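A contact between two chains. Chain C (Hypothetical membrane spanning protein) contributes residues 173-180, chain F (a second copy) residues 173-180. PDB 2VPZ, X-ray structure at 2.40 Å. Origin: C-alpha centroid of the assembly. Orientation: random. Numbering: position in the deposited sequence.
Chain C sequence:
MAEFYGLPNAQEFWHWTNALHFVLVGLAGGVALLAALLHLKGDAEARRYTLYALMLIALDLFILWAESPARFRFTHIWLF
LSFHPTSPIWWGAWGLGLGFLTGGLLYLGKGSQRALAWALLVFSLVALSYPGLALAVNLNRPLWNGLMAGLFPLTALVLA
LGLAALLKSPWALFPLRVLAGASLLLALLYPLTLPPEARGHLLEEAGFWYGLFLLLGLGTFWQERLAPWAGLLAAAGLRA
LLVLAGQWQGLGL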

# COMPACT_ATOMS: atom_id res chain seq x y z
N LEU C 173 -1.61 -59.23 5.67
CA LEU C 173 -0.13 -59.01 5.75
C LEU C 173 0.48 -58.66 4.38
O LEU C 173 1.63 -58.19 4.34
CB LEU C 173 0.72 -60.17 6.38
CG LEU C 173 2.26 -59.89 6.28
CD1 LEU C 173 2.72 -58.83 7.31
CD2 LEU C 173 3.07 -61.18 6.43
N PHE C 174 -0.23 -58.90 3.28
CA PHE C 174 0.28 -58.48 1.95
C PHE C 174 -0.33 -57.06 1.70
O PHE C 174 0.43 -56.12 1.40
CB PHE C 174 -0.06 -59.52 0.82
CG PHE C 174 0.15 -59.01 -0.60
CD1 PHE C 174 1.41 -58.57 -1.06
CD2 PHE C 174 -0.94 -58.93 -1.47
CE1 PHE C 174 1.56 -58.05 -2.37
CE2 PHE C 174 -0.81 -58.42 -2.77
CZ PHE C 174 0.44 -57.98 -3.22
N PRO C 175 -1.67 -56.87 1.85
CA PRO C 175 -2.20 -55.50 1.64
C PRO C 175 -1.54 -54.51 2.65
O PRO C 175 -1.30 -53.35 2.31
CB PRO C 175 -3.72 -55.64 1.85
CG PRO C 175 -3.92 -57.00 2.51
CD PRO C 175 -2.74 -57.84 2.07
N LEU C 176 -1.24 -54.96 3.87
CA LEU C 176 -0.58 -54.09 4.86
C LEU C 176 0.79 -53.57 4.33
O LEU C 176 1.13 -52.42 4.56
CB LEU C 176 -0.39 -54.78 6.25
CG LEU C 176 0.54 -54.10 7.29
CD1 LEU C 176 -0.13 -52.84 7.91
CD2 LEU C 176 0.94 -55.10 8.41
N ARG C 177 1.55 -54.39 3.60
CA ARG C 177 2.86 -53.98 3.05
C ARG C 177 2.77 -53.03 1.82
O ARG C 177 3.64 -52.16 1.62
CB ARG C 177 3.73 -55.21 2.73
CG ARG C 177 4.04 -56.13 3.91
CD ARG C 177 5.07 -57.22 3.56
NE ARG C 177 5.91 -57.61 4.70
CZ ARG C 177 6.09 -58.84 5.15
NH1 ARG C 177 5.48 -59.85 4.56
NH2 ARG C 177 6.87 -59.05 6.21
N VAL C 178 1.74 -53.22 1.00
CA VAL C 178 1.47 -52.39 -0.19
C VAL C 178 1.05 -50.98 0.30
O VAL C 178 1.67 -49.97 -0.05
CB VAL C 178 0.30 -53.01 -1.08
CG1 VAL C 178 -0.02 -52.08 -2.27
CG2 VAL C 178 0.68 -54.42 -1.59
N LEU C 179 0.02 -50.92 1.15
CA LEU C 179 -0.48 -49.66 1.72
C LEU C 179 0.51 -48.94 2.66
O LEU C 179 0.44 -47.71 2.81
CB LEU C 179 -1.83 -49.88 2.45
CG LEU C 179 -2.97 -50.30 1.50
CD1 LEU C 179 -4.25 -50.54 2.29
CD2 LEU C 179 -3.17 -49.22 0.43
N ALA C 180 1.40 -49.68 3.30
CA ALA C 180 2.42 -49.08 4.18
C ALA C 180 3.57 -48.50 3.32
O ALA C 180 4.23 -47.53 3.72
CB ALA C 180 2.95 -50.12 5.22
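Chain F (173-180) LFPLRVLA

How does chain F lie on chain C? Its stretch is helical from Leu173(F) to Ala180(F), and it runs in broadly the same direction as the helix in chain C, with 44° between the two N-to-C directions and a signed crossing angle of -44°. The axes come no closer than 10.9 Å, so the backbones stay apart and side chains fill the space between them. Like residues face like: the CA of Pro175(C) lies 7.4 Å from the CA of Pro175(F), and one turn later the CA of Leu179(C) lies 8.0 Å from the CA of Leu179(F). The spacing changes by only 0.6 Å over that turn, and the same four positions of each chain take part, so the contact is nearly symmetric.

What does chain C offer at the start of its stretch? Leu173(C) is out of reach, and the contact begins with Phe174(C), whose CA-to-CB bond points toward chain F and whose chi1 is t. Its CE2 comes within 4.0 Å of CD2 of Phe174(F), a t rotamer as well. Each of these atoms lies near the plane of the other ring, so the rings meet edge to edge and are not stacked. Farther round the ring, CZ of Phe174(C) reaches CB of Pro175(F) at 4.1 Å. Pro175(C) answers more loosely: its CD is 4.4 Å from CE2 of Phe174(F), at the edge of that ring. Each phenylalanine therefore packs against both its counterpart and the following proline of the other chain. Both aromatic side chains remain exposed on the surface, while the prolines are buried.

Why does the contact pause after Pro175(C)? The turn of the helix carries Leu176(C) and Arg177(C) round to sides that chain F does not reach, and the same residues of chain F are likewise out of range. The backbone meanwhile is held by its own hydrogen bonds: N of Val178(C) donates to O of Phe174(C) at 3.2 Å, and N of Leu179(C) to O of Pro175(C) at 3.0 Å. In chain F the matching bond from N of Leu179(F) to O of Pro175(F) measures 2.9 Å.

What closes the second turn? Val178(C) points toward chain F, and its CG1 rests 3.8 Å from CD2 of Leu179(F). Leu179(C) repays this with its own CD2, 4.0 Å from CG1 of Val178(F). Both leucines leave the backbone sideways, yet with chi1 m and chi2 t their ends come nearer the partner, and the two CD2 atoms, of Leu179(C) and Leu179(F), stand 4.5 Å apart. Ala180(C) lies beyond reach. No hydrogen bond crosses between the stretches; the contact is wholly apolar, and its 327 Å² of buried surface, summed over both sides, comes from the same four positions in each chain.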

# COMPACT_ATOMS: atom_id res chain seq x y z
N LEU F 173 -4.05 -58.71 -10.32
CA LEU F 173 -5.40 -58.14 -10.15
C LEU F 173 -5.74 -57.51 -8.79
O LEU F 173 -6.18 -56.35 -8.73
CB LEU F 173 -6.48 -59.16 -10.57
CG LEU F 173 -7.94 -58.67 -10.77
CD1 LEU F 173 -8.08 -57.65 -11.92
CD2 LEU F 173 -8.79 -59.89 -11.07
N PHE F 174 -5.53 -58.26 -7.71
CA PHE F 174 -5.86 -57.80 -6.35
C PHE F 174 -5.16 -56.49 -5.90
O PHE F 174 -5.83 -55.60 -5.34
CB PHE F 174 -5.62 -58.93 -5.34
CG PHE F 174 -5.85 -58.53 -3.90
CD1 PHE F 174 -7.12 -58.13 -3.45
CD2 PHE F 174 -4.80 -58.57 -2.99
CE1 PHE F 174 -7.33 -57.77 -2.10
CE2 PHE F 174 -4.99 -58.21 -1.64
CZ PHE F 174 -6.26 -57.81 -1.20
N PRO F 175 -3.82 -56.38 -6.08
CA PRO F 175 -3.14 -55.15 -5.69
C PRO F 175 -3.53 -53.98 -6.65
O PRO F 175 -3.52 -52.81 -6.25
CB PRO F 175 -1.64 -55.49 -5.73
CG PRO F 175 -1.56 -56.68 -6.63
CD PRO F 175 -2.85 -57.45 -6.36
N LEU F 176 -3.88 -54.29 -7.90
CA LEU F 176 -4.34 -53.26 -8.85
C LEU F 176 -5.70 -52.72 -8.33
O LEU F 176 -5.96 -51.52 -8.41
CB LEU F 176 -4.50 -53.80 -10.29
CG LEU F 176 -5.50 -53.18 -11.29
CD1 LEU F 176 -5.03 -51.80 -11.79
CD2 LEU F 176 -5.70 -54.12 -12.49
N ARG F 177 -6.57 -53.58 -7.79
CA ARG F 177 -7.86 -53.14 -7.26
C ARG F 177 -7.73 -52.51 -5.87
O ARG F 177 -8.69 -51.93 -5.34
CB ARG F 177 -8.87 -54.28 -7.19
CG ARG F 177 -9.00 -55.11 -8.42
CD ARG F 177 -10.16 -56.06 -8.29
NE ARG F 177 -10.84 -56.22 -9.56
CZ ARG F 177 -11.50 -57.30 -9.97
NH1 ARG F 177 -11.57 -58.37 -9.19
NH2 ARG F 177 -12.07 -57.31 -11.17
N VAL F 178 -6.58 -52.65 -5.24
CA VAL F 178 -6.40 -52.01 -3.96
C VAL F 178 -5.85 -50.59 -4.22
O VAL F 178 -6.45 -49.62 -3.78
CB VAL F 178 -5.53 -52.85 -2.96
CG1 VAL F 178 -5.05 -51.98 -1.78
CG2 VAL F 178 -6.38 -53.99 -2.38
N LEU F 179 -4.75 -50.46 -4.98
CA LEU F 179 -4.18 -49.14 -5.33
C LEU F 179 -5.10 -48.28 -6.21
O LEU F 179 -4.97 -47.04 -6.25
CB LEU F 179 -2.84 -49.31 -6.02
CG LEU F 179 -1.83 -49.89 -5.07
CD1 LEU F 179 -0.52 -50.00 -5.78
CD2 LEU F 179 -1.68 -49.03 -3.81
N ALA F 180 -6.00 -48.93 -6.94
CA ALA F 180 -6.98 -48.25 -7.77
C ALA F 180 -8.06 -47.63 -6.85
O ALA F 180 -8.60 -46.57 -7.19
CB ALA F 180 -7.62 -49.20 -8.80